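Local coordinates for Alpha/beta hydrolase (Legionella pneumophila subsp. pneumophila str. Philadelphia 1, PDB 4EZI), which is of unconfirmed function but has an alpha/beta-hydrolase fold and may act as a lipase that hydrolyses triacylglycerols, at residues I176-E180 against H301-T307; S192-S198 against A308-G314; R87-R93 against D117-D123; I46-Q51 against S139-M144. Numbering follows the deposited sequence.

Contact 1 (I176-E180 against H301-T307)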
loop_
_atom_site.group_PDB
_atom_site.type_symbol
_atom_site.label_atom_id
_atom_site.label_comp_id
_atom_site.label_asym_id
_atom_site.label_seq_id
_atom_site.Cartn_x
_atom_site.Cartn_y
_atom_site.Cartn_z
ATOM N N ILE A 176 -2.709 -4.607 5.562
ATOM C CA ILE A 176 -3.404 -5.722 6.204
ATOM C C ILE A 176 -2.575 -7.010 6.138
ATOM O O ILE A 176 -2.444 -7.713 7.147
ATOM C CB ILE A 176 -4.785 -5.924 5.577
ATOM C CG1 ILE A 176 -5.762 -4.839 6.028
ATOM C CG2 ILE A 176 -5.351 -7.341 5.862
ATOM C CD1 ILE A 176 -6.264 -5.055 7.519
ATOM N N VAL A 177 -1.992 -7.320 4.980
ATOM C CA VAL A 177 -1.216 -8.560 4.860
ATOM C C VAL A 177 0.116 -8.482 5.625
ATOM O O VAL A 177 0.569 -9.478 6.209
ATOM C CB VAL A 177 -1.062 -9.043 3.391
ATOM C CG1 VAL A 177 -2.449 -9.313 2.803
ATOM C CG2 VAL A 177 -0.242 -8.071 2.532
HETATM N N MSE A 178 0.709 -7.291 5.688
HETATM C CA MSE A 178 1.882 -7.054 6.525
HETATM C C MSE A 178 1.530 -7.303 8.001
HETATM O O MSE A 178 2.281 -7.962 8.720
HETATM C CB MSE A 178 2.336 -5.609 6.330
HETATM C CG MSE A 178 3.509 -5.216 7.201
HETATM SE SE MSE A 178 3.916 -3.351 6.966
HETATM C CE MSE A 178 5.567 -3.395 7.952
ATOM N N PHE A 179 0.428 -6.728 8.446
ATOM C CA PHE A 179 -0.052 -6.906 9.829
ATOM C C PHE A 179 -0.251 -8.391 10.173
ATOM O O PHE A 179 0.235 -8.884 11.198
ATOM C CB PHE A 179 -1.347 -6.132 9.935
ATOM C CG PHE A 179 -1.995 -6.077 11.312
ATOM C CD1 PHE A 179 -1.298 -6.186 12.515
ATOM C CD2 PHE A 179 -3.354 -5.845 11.363
ATOM C CE1 PHE A 179 -1.969 -6.051 13.733
ATOM C CE2 PHE A 179 -4.014 -5.679 12.568
ATOM C CZ PHE A 179 -3.313 -5.799 13.749
ATOM N N GLU A 180 -0.920 -9.123 9.274
ATOM C CA GLU A 180 -1.159 -10.531 9.461
ATOM C C GLU A 180 0.148 -11.293 9.604
ATOM O O GLU A 180 0.290 -12.150 10.494
ATOM C CB GLU A 180 -2.007 -11.071 8.293
ATOM C CG GLU A 180 -2.342 -12.527 8.396
ATOM C CD GLU A 180 -3.144 -13.023 7.238
ATOM O OE1 GLU A 180 -2.912 -12.531 6.111
ATOM O OE2 GLU A 180 -3.990 -13.919 7.439
ATOM N N HIS A 301 -7.853 -11.691 3.183
ATOM C CA HIS A 301 -7.062 -11.525 4.399
ATOM C C HIS A 301 -7.793 -10.643 5.393
ATOM O O HIS A 301 -7.312 -9.609 5.811
ATOM C CB HIS A 301 -5.682 -10.964 4.050
ATOM C CG HIS A 301 -4.883 -11.886 3.186
ATOM N ND1 HIS A 301 -4.059 -12.863 3.703
ATOM C CD2 HIS A 301 -4.794 -11.993 1.836
ATOM C CE1 HIS A 301 -3.508 -13.541 2.711
ATOM N NE2 HIS A 301 -3.957 -13.048 1.570
ATOM N N TYR A 302 -8.978 -11.075 5.775
ATOM C CA TYR A 302 -9.769 -10.325 6.723
ATOM C C TYR A 302 -10.323 -11.232 7.813
ATOM O O TYR A 302 -11.292 -10.865 8.465
ATOM C CB TYR A 302 -10.878 -9.547 6.011
ATOM C CG TYR A 302 -11.714 -10.395 5.084
ATOM C CD1 TYR A 302 -12.778 -11.115 5.577
ATOM C CD2 TYR A 302 -11.426 -10.499 3.716
ATOM C CE1 TYR A 302 -13.549 -11.938 4.752
ATOM C CE2 TYR A 302 -12.199 -11.317 2.882
ATOM C CZ TYR A 302 -13.254 -12.030 3.412
ATOM O OH TYR A 302 -14.032 -12.852 2.609
ATOM N N ASP A 303 -9.665 -12.366 8.031
ATOM C CA ASP A 303 -10.121 -13.348 9.014
ATOM C C ASP A 303 -8.974 -13.870 9.860
ATOM O O ASP A 303 -8.729 -15.075 9.951
ATOM C CB ASP A 303 -10.818 -14.505 8.292
ATOM C CG ASP A 303 -11.580 -15.423 9.246
ATOM O OD1 ASP A 303 -12.043 -14.954 10.316
ATOM O OD2 ASP A 303 -11.727 -16.621 8.901
ATOM N N PHE A 304 -8.259 -12.946 10.485
ATOM C CA PHE A 304 -7.215 -13.262 11.444
ATOM C C PHE A 304 -7.403 -12.360 12.652
ATOM O O PHE A 304 -8.055 -11.324 12.578
ATOM C CB PHE A 304 -5.817 -13.094 10.848
ATOM C CG PHE A 304 -5.473 -11.678 10.434
ATOM C CD1 PHE A 304 -5.783 -11.226 9.162
ATOM C CD2 PHE A 304 -4.826 -10.814 11.317
ATOM C CE1 PHE A 304 -5.457 -9.924 8.777
ATOM C CE2 PHE A 304 -4.501 -9.518 10.929
ATOM C CZ PHE A 304 -4.807 -9.084 9.658
ATOM N N LYS A 305 -6.861 -12.797 13.788
ATOM C CA LYS A 305 -6.946 -12.028 15.008
ATOM C C LYS A 305 -5.994 -10.839 14.968
ATOM O O LYS A 305 -4.775 -11.033 14.879
ATOM C CB LYS A 305 -6.615 -12.913 16.210
ATOM C CG LYS A 305 -6.742 -12.190 17.555
ATOM C CD LYS A 305 -6.405 -13.104 18.729
ATOM C CE LYS A 305 -6.562 -12.373 20.051
ATOM N NZ LYS A 305 -5.907 -13.113 21.181
ATOM N N PRO A 306 -6.540 -9.618 15.061
ATOM C CA PRO A 306 -5.637 -8.462 15.104
ATOM C C PRO A 306 -4.911 -8.411 16.435
ATOM O O PRO A 306 -5.492 -8.737 17.486
ATOM C CB PRO A 306 -6.574 -7.272 14.986
ATOM C CG PRO A 306 -7.854 -7.789 14.521
ATOM C CD PRO A 306 -7.948 -9.203 14.971
ATOM N N THR A 307 -3.642 -8.036 16.389
ATOM C CA THR A 307 -2.801 -7.935 17.580
ATOM C C THR A 307 -2.485 -6.463 17.928
ATOM O O THR A 307 -1.551 -6.172 18.679
ATOM C CB THR A 307 -1.500 -8.715 17.359
ATOM O OG1 THR A 307 -0.873 -8.219 16.164
ATOM C CG2 THR A 307 -1.774 -10.235 17.257
HETATM O O HOH W 1 -7.255 -13.893 6.952
#
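On helix 170-185 the side chains of I176, F179 and E180 bound a hollow, and the F304 ring of the loop H301-T307 is the bump that fills it. CB of E180 stands over one face of the ring, 3.7 Å from the F304 centroid and 12° off its normal, a CH-pi contact. I176 CG2 lies 3.9 Å from F304 CE1, and F179 offers its face to the edge of F304 (centroids 5.7 Å apart, planes at 81°), an offset edge-to-face pair. F179 CZ sits 3.8 Å from P306 CB. The H301 ring lies against V177 and E180: V177 CG1 is over one face, 3.8 Å from the H301 centroid and 23° off its normal, also CH-pi, while the edge gives a hydrogen bond from H301 ND1 to E180 OE1 (2.7 Å, 144°). E180 thus meets both rings, for its OE2 also stands 3.7 Å from F304 CD1. Such packing joins the helix after the presumed nucleophile elbow of an alpha/beta-hydrolase fold to the loop entering strand 310-314.

Contact 2 (S192-S198 against A308-G314)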
loop_
_atom_site.group_PDB
_atom_site.type_symbol
_atom_site.label_atom_id
_atom_site.label_comp_id
_atom_site.label_asym_id
_atom_site.label_seq_id
_atom_site.Cartn_x
_atom_site.Cartn_y
_atom_site.Cartn_z
ATOM N N SER A 192 1.528 -1.123 17.391
ATOM C CA SER A 192 0.744 -0.177 18.206
ATOM C C SER A 192 -0.620 0.158 17.616
ATOM O O SER A 192 -1.579 0.338 18.348
ATOM C CB SER A 192 1.532 1.122 18.437
ATOM O OG SER A 192 2.844 0.854 18.904
ATOM N N ALA A 193 -0.719 0.266 16.295
ATOM C CA ALA A 193 -1.990 0.619 15.659
ATOM C C ALA A 193 -1.841 0.407 14.164
ATOM O O ALA A 193 -0.752 0.565 13.604
ATOM C CB ALA A 193 -2.382 2.050 15.924
ATOM N N VAL A 194 -2.951 0.081 13.509
ATOM C CA VAL A 194 -2.992 -0.266 12.088
ATOM C C VAL A 194 -4.209 0.439 11.472
ATOM O O VAL A 194 -5.312 0.317 11.999
ATOM C CB VAL A 194 -3.079 -1.795 11.913
ATOM C CG1 VAL A 194 -3.081 -2.154 10.426
ATOM C CG2 VAL A 194 -1.906 -2.463 12.615
ATOM N N ALA A 195 -4.024 1.119 10.340
ATOM C CA ALA A 195 -5.104 1.874 9.725
ATOM C C ALA A 195 -5.022 1.787 8.182
ATOM O O ALA A 195 -4.554 2.707 7.513
ATOM C CB ALA A 195 -5.095 3.329 10.187
ATOM N N PRO A 196 -5.476 0.673 7.585
ATOM C CA PRO A 196 -5.550 0.579 6.134
ATOM C C PRO A 196 -6.592 1.537 5.590
ATOM O O PRO A 196 -7.726 1.531 6.046
ATOM C CB PRO A 196 -5.964 -0.874 5.893
ATOM C CG PRO A 196 -6.740 -1.208 7.084
ATOM C CD PRO A 196 -6.031 -0.530 8.222
ATOM N N GLY A 197 -6.205 2.309 4.570
ATOM C CA GLY A 197 -7.061 3.270 3.926
ATOM C C GLY A 197 -7.574 2.781 2.590
ATOM O O GLY A 197 -6.802 2.350 1.729
ATOM N N SER A 198 -8.900 2.825 2.425
ATOM C CA SER A 198 -9.578 2.496 1.169
ATOM C C SER A 198 -9.000 1.237 0.517
ATOM O O SER A 198 -8.654 1.236 -0.667
ATOM C CB SER A 198 -9.544 3.692 0.213
ATOM O OG SER A 198 -10.199 4.797 0.831
ATOM N N ALA A 308 -3.293 -5.553 17.381
ATOM C CA ALA A 308 -3.204 -4.125 17.637
ATOM C C ALA A 308 -4.536 -3.498 17.289
ATOM O O ALA A 308 -5.287 -4.050 16.470
ATOM C CB ALA A 308 -2.117 -3.490 16.780
ATOM N N PRO A 309 -4.832 -2.331 17.865
ATOM C CA PRO A 309 -5.986 -1.559 17.425
ATOM C C PRO A 309 -5.985 -1.368 15.918
ATOM O O PRO A 309 -4.928 -1.067 15.329
ATOM C CB PRO A 309 -5.805 -0.224 18.157
ATOM C CG PRO A 309 -5.008 -0.567 19.366
ATOM C CD PRO A 309 -4.104 -1.691 18.984
ATOM N N LEU A 310 -7.165 -1.503 15.331
ATOM C CA LEU A 310 -7.338 -1.555 13.887
ATOM C C LEU A 310 -8.480 -0.650 13.446
ATOM O O LEU A 310 -9.611 -0.805 13.911
ATOM C CB LEU A 310 -7.606 -2.999 13.457
ATOM C CG LEU A 310 -7.915 -3.264 11.988
ATOM C CD1 LEU A 310 -6.720 -2.906 11.110
ATOM C CD2 LEU A 310 -8.323 -4.725 11.805
ATOM N N LEU A 311 -8.167 0.245 12.511
ATOM C CA LEU A 311 -9.134 1.160 11.932
ATOM C C LEU A 311 -9.227 0.921 10.427
ATOM O O LEU A 311 -8.254 1.128 9.741
ATOM C CB LEU A 311 -8.738 2.623 12.177
ATOM C CG LEU A 311 -9.598 3.670 11.473
ATOM C CD1 LEU A 311 -11.021 3.642 11.957
ATOM C CD2 LEU A 311 -9.016 5.076 11.573
ATOM N N LEU A 312 -10.390 0.524 9.922
ATOM C CA LEU A 312 -10.604 0.396 8.488
ATOM C C LEU A 312 -11.259 1.699 8.051
ATOM O O LEU A 312 -12.423 1.948 8.388
ATOM C CB LEU A 312 -11.512 -0.800 8.169
ATOM C CG LEU A 312 -11.166 -2.130 8.832
ATOM C CD1 LEU A 312 -12.112 -3.220 8.280
ATOM C CD2 LEU A 312 -9.670 -2.493 8.661
ATOM N N VAL A 313 -10.520 2.550 7.350
ATOM C CA VAL A 313 -11.003 3.885 7.020
ATOM C C VAL A 313 -11.015 4.106 5.500
ATOM O O VAL A 313 -10.021 3.860 4.822
ATOM C CB VAL A 313 -10.213 4.975 7.792
ATOM C CG1 VAL A 313 -8.681 4.807 7.659
ATOM C CG2 VAL A 313 -10.675 6.361 7.389
ATOM N N GLY A 314 -12.143 4.607 5.003
ATOM C CA GLY A 314 -12.351 4.792 3.582
ATOM C C GLY A 314 -13.457 5.780 3.326
ATOM O O GLY A 314 -13.705 6.663 4.162
#
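V194, P196 and V313 bury the most surface here, 59, 56 and 48 Å² respectively, and between them they take part in all four backbone hydrogen bonds. V194 uses both its polar backbone atoms: its N donates to P309 O (2.9 Å, 142°), and its O accepts from L311 N (2.9 Å, 167°). These bonds straddle L310, the pattern of a parallel bridge, and the segment axes agree, running 13° from parallel with a closest approach of 4.7 Å. The same carbonyl, V194 O, also receives a CA-H...O contact from L310 CA at 3.3 Å.

P196 has no amide hydrogen to give, yet its O still accepts from V313 N (3.2 Å, 171°). Its ring rests on leucine side chains, with P196 CG 3.6 Å from L312 CD2 and P196 CD 3.8 Å from L310 CD1; V194 CG1 also lies 3.8 Å from L310 CD1. V313 makes the last hydrogen bond of the pair, its O accepting from S198 N (2.8 Å, 162°) and approached by G197 CA at 3.1 Å; the two bonds of V313 flank G197, forming a second single bridge.

The pair lies inside the central sheet, between strands 162-168 and 340-344. V194 and P196 pack on helix 170-185, A193 and L311 on helix 355-370, and S198 touches D318 and H351 of a probable Ser-His-Asp triad.

Contact 3 (R87-R93 against D117-D123)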
loop_
_atom_site.group_PDB
_atom_site.type_symbol
_atom_site.label_atom_id
_atom_site.label_comp_id
_atom_site.label_asym_id
_atom_site.label_seq_id
_atom_site.Cartn_x
_atom_site.Cartn_y
_atom_site.Cartn_z
ATOM N N ARG A 87 7.679 2.783 -12.777
ATOM C CA ARG A 87 8.781 2.289 -11.948
ATOM C C ARG A 87 9.285 3.350 -10.965
ATOM O O ARG A 87 9.581 3.068 -9.812
ATOM C CB ARG A 87 9.956 1.807 -12.842
ATOM C CG ARG A 87 11.220 1.563 -12.063
ATOM C CD ARG A 87 12.289 0.913 -12.892
ATOM N NE ARG A 87 11.998 -0.459 -13.247
ATOM C CZ ARG A 87 12.140 -1.491 -12.427
ATOM N NH1 ARG A 87 12.550 -1.346 -11.164
ATOM N NH2 ARG A 87 11.880 -2.698 -12.893
ATOM N N ASN A 88 9.439 4.572 -11.472
ATOM C CA ASN A 88 10.088 5.618 -10.710
ATOM C C ASN A 88 9.136 6.480 -9.878
ATOM O O ASN A 88 9.602 7.337 -9.125
ATOM C CB ASN A 88 10.961 6.484 -11.626
ATOM C CG ASN A 88 12.175 5.725 -12.090
ATOM O OD1 ASN A 88 13.105 5.495 -11.329
ATOM N ND2 ASN A 88 12.167 5.298 -13.362
ATOM N N ASP A 89 7.833 6.218 -9.958
ATOM C CA ASP A 89 6.890 7.009 -9.164
ATOM C C ASP A 89 6.640 6.329 -7.823
ATOM O O ASP A 89 5.531 5.853 -7.542
ATOM C CB ASP A 89 5.583 7.180 -9.929
ATOM C CG ASP A 89 4.605 8.106 -9.223
ATOM O OD1 ASP A 89 5.004 8.909 -8.374
ATOM O OD2 ASP A 89 3.394 7.984 -9.529
ATOM N N VAL A 90 7.689 6.240 -7.010
ATOM C CA VAL A 90 7.676 5.485 -5.776
ATOM C C VAL A 90 8.440 6.276 -4.714
ATOM O O VAL A 90 9.258 7.144 -5.062
ATOM C CB VAL A 90 8.245 4.047 -5.935
ATOM C CG1 VAL A 90 7.280 3.196 -6.786
ATOM C CG2 VAL A 90 9.674 4.058 -6.503
ATOM N N PRO A 91 8.236 5.955 -3.432
ATOM C CA PRO A 91 8.775 6.807 -2.368
ATOM C C PRO A 91 10.291 7.045 -2.385
ATOM O O PRO A 91 10.730 8.116 -1.997
ATOM C CB PRO A 91 8.300 6.105 -1.086
ATOM C CG PRO A 91 6.995 5.509 -1.509
ATOM C CD PRO A 91 7.271 4.976 -2.895
ATOM N N SER A 92 11.091 6.075 -2.817
ATOM C CA SER A 92 12.532 6.284 -2.797
ATOM C C SER A 92 12.986 7.424 -3.698
ATOM O O SER A 92 14.108 7.908 -3.539
ATOM C CB SER A 92 13.276 5.020 -3.204
ATOM O OG SER A 92 13.027 4.655 -4.546
ATOM N N ARG A 93 12.136 7.858 -4.638
ATOM C CA ARG A 93 12.447 9.018 -5.472
ATOM C C ARG A 93 11.996 10.334 -4.852
ATOM O O ARG A 93 12.400 11.398 -5.314
ATOM C CB ARG A 93 11.853 8.882 -6.886
ATOM C CG ARG A 93 12.597 7.938 -7.801
ATOM C CD ARG A 93 12.495 6.482 -7.425
ATOM N NE ARG A 93 13.185 5.668 -8.432
ATOM C CZ ARG A 93 14.136 4.785 -8.205
ATOM N NH1 ARG A 93 14.506 4.449 -6.990
ATOM N NH2 ARG A 93 14.679 4.160 -9.239
ATOM N N ASP A 117 9.177 0.709 -1.698
ATOM C CA ASP A 117 8.773 0.908 -3.081
ATOM C C ASP A 117 7.905 -0.213 -3.631
ATOM O O ASP A 117 7.104 0.015 -4.536
ATOM C CB ASP A 117 9.993 1.071 -4.010
ATOM C CG ASP A 117 10.771 2.339 -3.793
ATOM O OD1 ASP A 117 10.252 3.305 -3.194
ATOM O OD2 ASP A 117 11.925 2.385 -4.270
ATOM N N TYR A 118 8.122 -1.414 -3.112
ATOM C CA TYR A 118 7.584 -2.715 -3.574
ATOM C C TYR A 118 8.479 -3.325 -4.665
ATOM O O TYR A 118 9.242 -2.648 -5.352
ATOM C CB TYR A 118 6.163 -2.676 -4.124
ATOM C CG TYR A 118 5.081 -2.152 -3.233
ATOM C CD1 TYR A 118 5.096 -2.303 -1.868
ATOM C CD2 TYR A 118 3.971 -1.560 -3.804
ATOM C CE1 TYR A 118 4.050 -1.834 -1.083
ATOM C CE2 TYR A 118 2.918 -1.122 -3.032
ATOM C CZ TYR A 118 2.947 -1.245 -1.658
ATOM O OH TYR A 118 1.878 -0.819 -0.884
ATOM N N LEU A 119 8.373 -4.633 -4.812
ATOM C CA LEU A 119 9.066 -5.349 -5.876
ATOM C C LEU A 119 8.626 -4.869 -7.246
ATOM O O LEU A 119 7.471 -4.479 -7.466
ATOM C CB LEU A 119 8.809 -6.845 -5.749
ATOM C CG LEU A 119 9.283 -7.505 -4.461
ATOM C CD1 LEU A 119 9.051 -9.018 -4.565
ATOM C CD2 LEU A 119 10.732 -7.185 -4.138
ATOM N N GLY A 120 9.563 -4.907 -8.192
ATOM C CA GLY A 120 9.309 -4.500 -9.553
ATOM C C GLY A 120 9.291 -3.002 -9.780
ATOM O O GLY A 120 9.060 -2.555 -10.904
ATOM N N LEU A 121 9.531 -2.228 -8.728
ATOM C CA LEU A 121 9.491 -0.771 -8.797
ATOM C C LEU A 121 10.779 -0.231 -8.168
ATOM O O LEU A 121 11.553 -0.958 -7.544
ATOM C CB LEU A 121 8.266 -0.212 -8.096
ATOM C CG LEU A 121 6.930 -0.729 -8.619
ATOM C CD1 LEU A 121 5.799 -0.301 -7.683
ATOM C CD2 LEU A 121 6.629 -0.291 -10.051
ATOM N N GLY A 122 11.004 1.067 -8.315
ATOM C CA GLY A 122 12.227 1.673 -7.780
ATOM C C GLY A 122 13.464 1.043 -8.380
ATOM O O GLY A 122 13.558 0.868 -9.598
ATOM N N ASP A 123 14.396 0.679 -7.514
ATOM C CA ASP A 123 15.670 0.096 -7.944
ATOM C C ASP A 123 15.597 -1.412 -8.139
ATOM O O ASP A 123 16.569 -2.027 -8.567
ATOM C CB ASP A 123 16.766 0.357 -6.892
ATOM C CG ASP A 123 17.085 1.830 -6.643
ATOM O OD1 ASP A 123 16.736 2.705 -7.446
ATOM O OD2 ASP A 123 17.782 2.081 -5.612
#
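G122 has a positive phi (59°), and D117 OD2 occupies the place a side chain would need: an ideal CB on G122 would be 2.2 Å from it. Bare as it is, G122 buries 65 Å² and is held at both its amide and its carbonyl, G122 N donating to R87 O (2.9 Å, 161°) and G122 O accepting from R87 NH1 (2.9 Å, 156°). R87 reaches further along the same loop, to the carbonyls of N124 and L126.

D117 binds the short 3-10 segment 91-93 with both carboxylate oxygens. S92 N donates to D117 OD1 (2.9 Å, 159°) and S92 OG to D117 OD2 at 2.5 Å, a short bond; D117 OD2 has a second partner in S61 of strand 57-67. R93 then forms a salt bridge, NH1 lying 2.9 Å and NH2 3.1 Å from D123 OD1, while K45 pairs with the other oxygen of D123. Between these polar ends V90 fills the gap, with CG1 3.8 Å from L121 CB and CG2 3.7 Å from G122 CA.

A type II turn, Y118-L121, with G120 at positive phi (78°), bends the second loop. Both segments follow neighbouring parallel strands, 74-80 and 112-116, so the contact ties together two loops at the C-terminal ends of the parallel strands, the end at which alpha/beta hydrolases build their active sites.

Contact 4 (I46-Q51 against S139-M144)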
loop_
_atom_site.group_PDB
_atom_site.type_symbol
_atom_site.label_atom_id
_atom_site.label_comp_id
_atom_site.label_asym_id
_atom_site.label_seq_id
_atom_site.Cartn_x
_atom_site.Cartn_y
_atom_site.Cartn_z
ATOM N N ILE A 46 17.165 3.452 0.688
ATOM C CA ILE A 46 17.843 2.233 1.067
ATOM C C ILE A 46 17.538 1.110 0.085
ATOM O O ILE A 46 16.512 1.100 -0.581
ATOM C CB ILE A 46 17.510 1.800 2.528
ATOM C CG1 ILE A 46 16.089 1.221 2.686
ATOM C CG2 ILE A 46 17.704 2.953 3.518
ATOM C CD1 ILE A 46 15.829 0.680 4.126
ATOM N N ASN A 47 18.457 0.152 0.060
ATOM C CA ASN A 47 18.286 -1.109 -0.625
ATOM C C ASN A 47 18.426 -2.236 0.381
ATOM O O ASN A 47 19.280 -2.162 1.293
ATOM C CB ASN A 47 19.284 -1.254 -1.760
ATOM C CG ASN A 47 19.285 -0.063 -2.671
ATOM O OD1 ASN A 47 20.057 0.884 -2.486
ATOM N ND2 ASN A 47 18.414 -0.091 -3.670
ATOM N N TYR A 48 17.603 -3.265 0.235
ATOM C CA TYR A 48 17.522 -4.315 1.233
ATOM C C TYR A 48 17.182 -5.653 0.597
ATOM O O TYR A 48 16.584 -5.741 -0.482
ATOM C CB TYR A 48 16.505 -3.935 2.321
ATOM C CG TYR A 48 15.074 -3.898 1.834
ATOM C CD1 TYR A 48 14.560 -2.778 1.176
ATOM C CD2 TYR A 48 14.231 -5.007 1.992
ATOM C CE1 TYR A 48 13.262 -2.746 0.733
ATOM C CE2 TYR A 48 12.930 -4.981 1.532
ATOM C CZ TYR A 48 12.428 -3.843 0.933
ATOM O OH TYR A 48 11.129 -3.796 0.467
ATOM N N LYS A 49 17.531 -6.710 1.318
ATOM C CA LYS A 49 17.282 -8.094 0.892
ATOM C C LYS A 49 15.863 -8.529 1.204
ATOM O O LYS A 49 15.374 -8.351 2.317
ATOM C CB LYS A 49 18.216 -9.059 1.624
ATOM C CG LYS A 49 19.661 -8.832 1.354
ATOM C CD LYS A 49 20.514 -9.840 2.132
ATOM C CE LYS A 49 21.970 -9.684 1.773
ATOM N NZ LYS A 49 22.785 -10.677 2.532
ATOM N N THR A 50 15.241 -9.168 0.226
ATOM C CA THR A 50 13.920 -9.740 0.433
ATOM C C THR A 50 13.708 -10.878 -0.571
ATOM O O THR A 50 14.573 -11.163 -1.382
ATOM C CB THR A 50 12.847 -8.624 0.370
ATOM O OG1 THR A 50 11.608 -9.078 0.905
ATOM C CG2 THR A 50 12.658 -8.074 -1.045
ATOM N N GLN A 51 12.562 -11.548 -0.519
ATOM C CA GLN A 51 12.299 -12.683 -1.414
ATOM C C GLN A 51 11.396 -12.310 -2.583
ATOM O O GLN A 51 10.413 -11.583 -2.441
ATOM C CB GLN A 51 11.659 -13.829 -0.636
ATOM C CG GLN A 51 12.565 -14.451 0.412
ATOM C CD GLN A 51 13.779 -15.117 -0.202
ATOM O OE1 GLN A 51 14.918 -14.656 -0.040
ATOM N NE2 GLN A 51 13.543 -16.191 -0.926
ATOM N N SER A 139 5.915 -9.587 2.696
ATOM C CA SER A 139 7.310 -9.815 3.029
ATOM C C SER A 139 8.188 -8.633 2.636
ATOM O O SER A 139 9.091 -8.253 3.387
ATOM C CB SER A 139 7.833 -11.109 2.361
ATOM O OG SER A 139 7.654 -11.111 0.965
ATOM N N SER A 140 7.934 -8.008 1.482
ATOM C CA SER A 140 8.732 -6.877 1.066
ATOM C C SER A 140 8.558 -5.695 2.028
ATOM O O SER A 140 9.515 -4.961 2.274
ATOM C CB SER A 140 8.448 -6.457 -0.384
ATOM O OG SER A 140 7.145 -5.930 -0.531
ATOM N N SER A 141 7.362 -5.531 2.585
ATOM C CA SER A 141 7.114 -4.433 3.497
ATOM C C SER A 141 7.751 -4.713 4.873
ATOM O O SER A 141 8.333 -3.815 5.489
ATOM C CB SER A 141 5.614 -4.203 3.608
ATOM O OG SER A 141 5.044 -3.774 2.389
ATOM N N ILE A 142 7.658 -5.950 5.348
ATOM C CA ILE A 142 8.307 -6.308 6.623
ATOM C C ILE A 142 9.827 -6.175 6.530
ATOM O O ILE A 142 10.486 -5.629 7.419
ATOM C CB ILE A 142 7.900 -7.713 7.071
ATOM C CG1 ILE A 142 6.422 -7.710 7.448
ATOM C CG2 ILE A 142 8.809 -8.179 8.218
ATOM C CD1 ILE A 142 5.834 -9.098 7.721
ATOM N N ASP A 143 10.384 -6.687 5.441
ATOM C CA ASP A 143 11.842 -6.627 5.277
ATOM C C ASP A 143 12.345 -5.182 5.164
ATOM O O ASP A 143 13.417 -4.863 5.667
ATOM C CB ASP A 143 12.282 -7.485 4.101
ATOM C CG ASP A 143 12.105 -8.984 4.376
ATOM O OD1 ASP A 143 12.048 -9.372 5.563
ATOM O OD2 ASP A 143 12.059 -9.762 3.386
HETATM N N MSE A 144 11.560 -4.322 4.519
HETATM C CA MSE A 144 11.869 -2.884 4.490
HETATM C C MSE A 144 11.923 -2.308 5.909
HETATM O O MSE A 144 12.828 -1.569 6.256
HETATM C CB MSE A 144 10.819 -2.150 3.654
HETATM C CG MSE A 144 10.948 -0.638 3.687
HETATM SE SE MSE A 144 12.405 0.012 2.618
HETATM C CE MSE A 144 12.443 1.776 3.389
HETATM O O HOH W 2 9.443 -9.857 -0.533
HETATM O O HOH W 3 11.466 -12.085 2.342
#
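S139, on the helix turn nearest the end of the strand, meets it through water: water 2 is 2.6 Å from S139 OG and donates to T50 OG1 and to Q51 O, both at 2.7 Å. S139 OG is also bonded to E135 O, one turn earlier. S140 follows, its carbonyl O 2.7 Å from Y48 OH, at most a weak hydrogen bond; the same carbonyl accepts from M144 N (3.1 Å). S141 and I142 face the other way, onto M178 of helix 170-185.

Helix 134-154 therefore lies between that helix and strand 41-51, covering one face of the alpha/beta-hydrolase sheet near its antiparallel end; the segment axes pass 7.9 Å apart at 152°.

D143 returns to the strand. T50 OG1 donates to D143 OD2 at 2.6 Å, and water 3 donates to D143 OD2 at 2.6 Å while weakly accepting from Q51 N. D143 CB lies 3.6 Å from Y48 CE2. M144, a selenomethionine, covers the Y48 ring: its CA stands 3.8 Å from the ring centroid, 13° off the normal, and its SE 4.3 Å from that centroid at 47°, an oblique Met-aromatic contact. M144 CE ends 3.6 Å from I46 CD1.

Overall arrangement
All four contacts belong to one domain built on a single mixed sheet. Contacts 1 and 2 have centres 11 Å apart and touch where F179 packs on A308 and V194; their segments alternate along the chain. Contact 3 is nested in the loop closed by contact 4; their centres are 12 Å apart, with D123 OD2 and N47 ND2 probably hydrogen-bonded at 3.0 Å. Both close before contact 1 opens. Contacts 2 and 3 do not touch (centres 24 Å, nearest atoms about 10 Å apart) and lie on opposite sides of the chain's centre, so the two halves of the fold are tied separately, while M178 against S141 and I142 links contacts 1 and 4 through helices 170-185 and 134-154.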